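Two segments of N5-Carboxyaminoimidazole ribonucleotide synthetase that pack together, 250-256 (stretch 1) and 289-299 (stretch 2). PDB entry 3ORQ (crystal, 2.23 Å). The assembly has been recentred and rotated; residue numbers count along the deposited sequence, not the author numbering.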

# COMPACT_ATOMS: atom_id res chain seq x y z
N PHE A 250 22.00 -3.34 -13.83
CA PHE A 250 20.80 -3.36 -12.98
C PHE A 250 19.65 -2.60 -13.58
O PHE A 250 19.82 -1.46 -14.01
CB PHE A 250 21.14 -2.72 -11.63
CG PHE A 250 22.04 -3.56 -10.78
CD1 PHE A 250 21.56 -4.74 -10.18
CD2 PHE A 250 23.38 -3.21 -10.63
CE1 PHE A 250 22.40 -5.52 -9.38
CE2 PHE A 250 24.23 -3.99 -9.85
CZ PHE A 250 23.76 -5.13 -9.23
N ILE A 251 18.47 -3.21 -13.62
CA ILE A 251 17.21 -2.50 -13.80
C ILE A 251 16.28 -2.90 -12.63
O ILE A 251 16.42 -3.99 -12.08
CB ILE A 251 16.53 -2.83 -15.14
CG1 ILE A 251 17.30 -2.19 -16.31
CG2 ILE A 251 15.08 -2.34 -15.13
CD1 ILE A 251 17.46 -0.68 -16.20
N GLY A 252 15.40 -1.98 -12.23
CA GLY A 252 14.56 -2.14 -11.05
C GLY A 252 15.35 -1.86 -9.75
O GLY A 252 16.42 -1.26 -9.76
N THR A 253 14.84 -2.35 -8.63
CA THR A 253 15.48 -2.08 -7.36
C THR A 253 16.57 -3.10 -7.05
O THR A 253 16.38 -4.31 -7.26
CB THR A 253 14.40 -2.02 -6.26
OG1 THR A 253 13.61 -0.85 -6.51
CG2 THR A 253 15.00 -1.96 -4.83
N PHE A 254 17.71 -2.62 -6.56
CA PHE A 254 18.74 -3.53 -5.99
C PHE A 254 19.27 -2.87 -4.73
O PHE A 254 19.03 -1.69 -4.49
CB PHE A 254 19.85 -3.83 -7.00
CG PHE A 254 20.60 -2.62 -7.46
CD1 PHE A 254 20.06 -1.76 -8.40
CD2 PHE A 254 21.84 -2.34 -6.93
CE1 PHE A 254 20.75 -0.61 -8.82
CE2 PHE A 254 22.55 -1.18 -7.35
CZ PHE A 254 22.00 -0.32 -8.29
N THR A 255 19.95 -3.64 -3.90
CA THR A 255 20.44 -3.11 -2.63
C THR A 255 21.90 -3.52 -2.39
O THR A 255 22.26 -4.67 -2.55
CB THR A 255 19.58 -3.61 -1.44
OG1 THR A 255 18.21 -3.28 -1.66
CG2 THR A 255 20.05 -3.00 -0.10
N VAL A 256 22.73 -2.56 -1.99
CA VAL A 256 24.13 -2.81 -1.65
C VAL A 256 24.26 -2.72 -0.14
O VAL A 256 23.88 -1.71 0.45
CB VAL A 256 25.05 -1.76 -2.32
CG1 VAL A 256 26.57 -2.03 -2.04
CG2 VAL A 256 24.79 -1.68 -3.80
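Stretch 2 289-299: SQFDTHILAVT

The striking feature of this contact is a backbone amide plugged into a histidine ring: Thr253 N donates to His294 ND1 at 3.0 Å, nearly straight at 174°, with the amide nitrogen at the ring's edge, near its plane. Acceptance at ND1 leaves the other ring nitrogen, NE2, to bond elsewhere in the structure. His294 reaches this position with chi1 in the t well, although its CA-to-CB bond points sideways to the strand.

Such closeness depends on a residue with no side chain. Gly252 and His294 form the nearest backbone pair, their CA atoms 4.6 Å apart. A CB at Gly252 would point toward the helix and fall 2.8 Å from His294 CE1, a clash; the positive phi of 78° favours glycine independently. The space is used tightly, with Gly252 CA 3.5 Å from Ala297 CB, about one helical turn beyond His294 along the chain. Here the absence of a side chain at Gly252 lets helix and strand approach.

Most of stretch 2 is a helix, preceded by Ser289 as N-cap and ending at Val298, laid across strand 252-256 at 131° between their N-to-C directions, so it runs obliquely against the strand, closer to antiparallel than parallel. The axes come within 6.4 Å. As stretch 1 advances from Ile251 to Thr253, its partners step back along stretch 2 from Val298 to Gln290.

Thr253, pointing toward the helix, supplies a second polar tie: its OG1 donates to Gln290 O at 3.0 Å, reaching a carbonyl to which His294 N also makes a weak bond. Backbone and side chain of one threonine thus hold both His294 and Gln290. At the other end Ile251 CG2 meets Val298 CG2 at 4.4 Å, a light apolar touch. The rule is compact: glycine for approach, threonine for polar anchoring, and 311 Å² buried in all.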

# COMPACT_ATOMS: atom_id res chain seq x y z
N SER A 289 7.83 3.71 -2.29
CA SER A 289 8.48 2.56 -1.65
C SER A 289 9.38 1.88 -2.64
O SER A 289 9.29 2.13 -3.82
CB SER A 289 7.44 1.55 -1.11
OG SER A 289 7.04 0.65 -2.14
N GLN A 290 10.22 0.98 -2.16
CA GLN A 290 11.17 0.31 -3.04
C GLN A 290 10.45 -0.60 -4.02
O GLN A 290 11.00 -0.94 -5.07
CB GLN A 290 12.22 -0.45 -2.22
CG GLN A 290 11.69 -1.46 -1.24
CD GLN A 290 12.74 -2.42 -0.73
OE1 GLN A 290 12.52 -3.12 0.27
NE2 GLN A 290 13.87 -2.49 -1.41
N PHE A 291 9.22 -0.98 -3.68
CA PHE A 291 8.39 -1.78 -4.61
C PHE A 291 7.72 -0.90 -5.67
O PHE A 291 7.63 -1.32 -6.84
CB PHE A 291 7.34 -2.62 -3.83
CG PHE A 291 7.97 -3.48 -2.78
CD1 PHE A 291 8.66 -4.64 -3.16
CD2 PHE A 291 8.02 -3.05 -1.44
CE1 PHE A 291 9.31 -5.42 -2.19
CE2 PHE A 291 8.66 -3.82 -0.46
CZ PHE A 291 9.30 -5.01 -0.84
N ASP A 292 7.25 0.30 -5.29
CA ASP A 292 6.67 1.20 -6.28
C ASP A 292 7.72 1.48 -7.35
O ASP A 292 7.45 1.31 -8.53
CB ASP A 292 6.24 2.54 -5.66
CG ASP A 292 5.17 2.38 -4.59
OD1 ASP A 292 4.31 1.44 -4.66
OD2 ASP A 292 5.22 3.21 -3.63
N THR A 293 8.90 1.93 -6.95
CA THR A 293 9.93 2.24 -7.94
C THR A 293 10.36 0.95 -8.72
O THR A 293 10.72 1.00 -9.86
CB THR A 293 11.14 2.93 -7.31
OG1 THR A 293 11.65 2.11 -6.26
CG2 THR A 293 10.75 4.27 -6.73
N HIS A 294 10.27 -0.21 -8.10
CA HIS A 294 10.64 -1.41 -8.83
C HIS A 294 9.72 -1.60 -10.03
O HIS A 294 10.19 -1.88 -11.15
CB HIS A 294 10.57 -2.65 -7.93
CG HIS A 294 11.13 -3.89 -8.58
ND1 HIS A 294 12.49 -4.14 -8.64
CD2 HIS A 294 10.54 -4.93 -9.20
CE1 HIS A 294 12.71 -5.29 -9.23
NE2 HIS A 294 11.55 -5.79 -9.61
N ILE A 295 8.42 -1.42 -9.81
CA ILE A 295 7.42 -1.57 -10.88
C ILE A 295 7.57 -0.46 -11.93
O ILE A 295 7.44 -0.70 -13.15
CB ILE A 295 5.99 -1.48 -10.31
CG1 ILE A 295 5.79 -2.54 -9.23
CG2 ILE A 295 4.94 -1.63 -11.46
CD1 ILE A 295 6.20 -4.01 -9.66
N LEU A 296 7.81 0.75 -11.46
CA LEU A 296 8.00 1.88 -12.37
C LEU A 296 9.15 1.56 -13.33
O LEU A 296 9.01 1.73 -14.54
CB LEU A 296 8.28 3.19 -11.60
CG LEU A 296 7.09 3.88 -10.93
CD1 LEU A 296 7.63 5.04 -10.13
CD2 LEU A 296 5.99 4.34 -11.97
N ALA A 297 10.25 1.11 -12.75
CA ALA A 297 11.49 0.80 -13.47
C ALA A 297 11.28 -0.28 -14.51
O ALA A 297 11.52 -0.12 -15.70
CB ALA A 297 12.54 0.34 -12.47
N VAL A 298 10.78 -1.39 -14.03
CA VAL A 298 10.64 -2.59 -14.82
C VAL A 298 9.62 -2.40 -15.95
O VAL A 298 9.75 -3.03 -17.02
CB VAL A 298 10.33 -3.71 -13.80
CG1 VAL A 298 9.02 -4.45 -14.01
CG2 VAL A 298 11.57 -4.51 -13.48
N THR A 299 8.61 -1.55 -15.73
CA THR A 299 7.60 -1.29 -16.78
C THR A 299 8.07 -0.13 -17.66
O THR A 299 7.34 0.30 -18.58
CB THR A 299 6.19 -0.97 -16.20
OG1 THR A 299 6.27 0.18 -15.32
CG2 THR A 299 5.63 -2.20 -15.40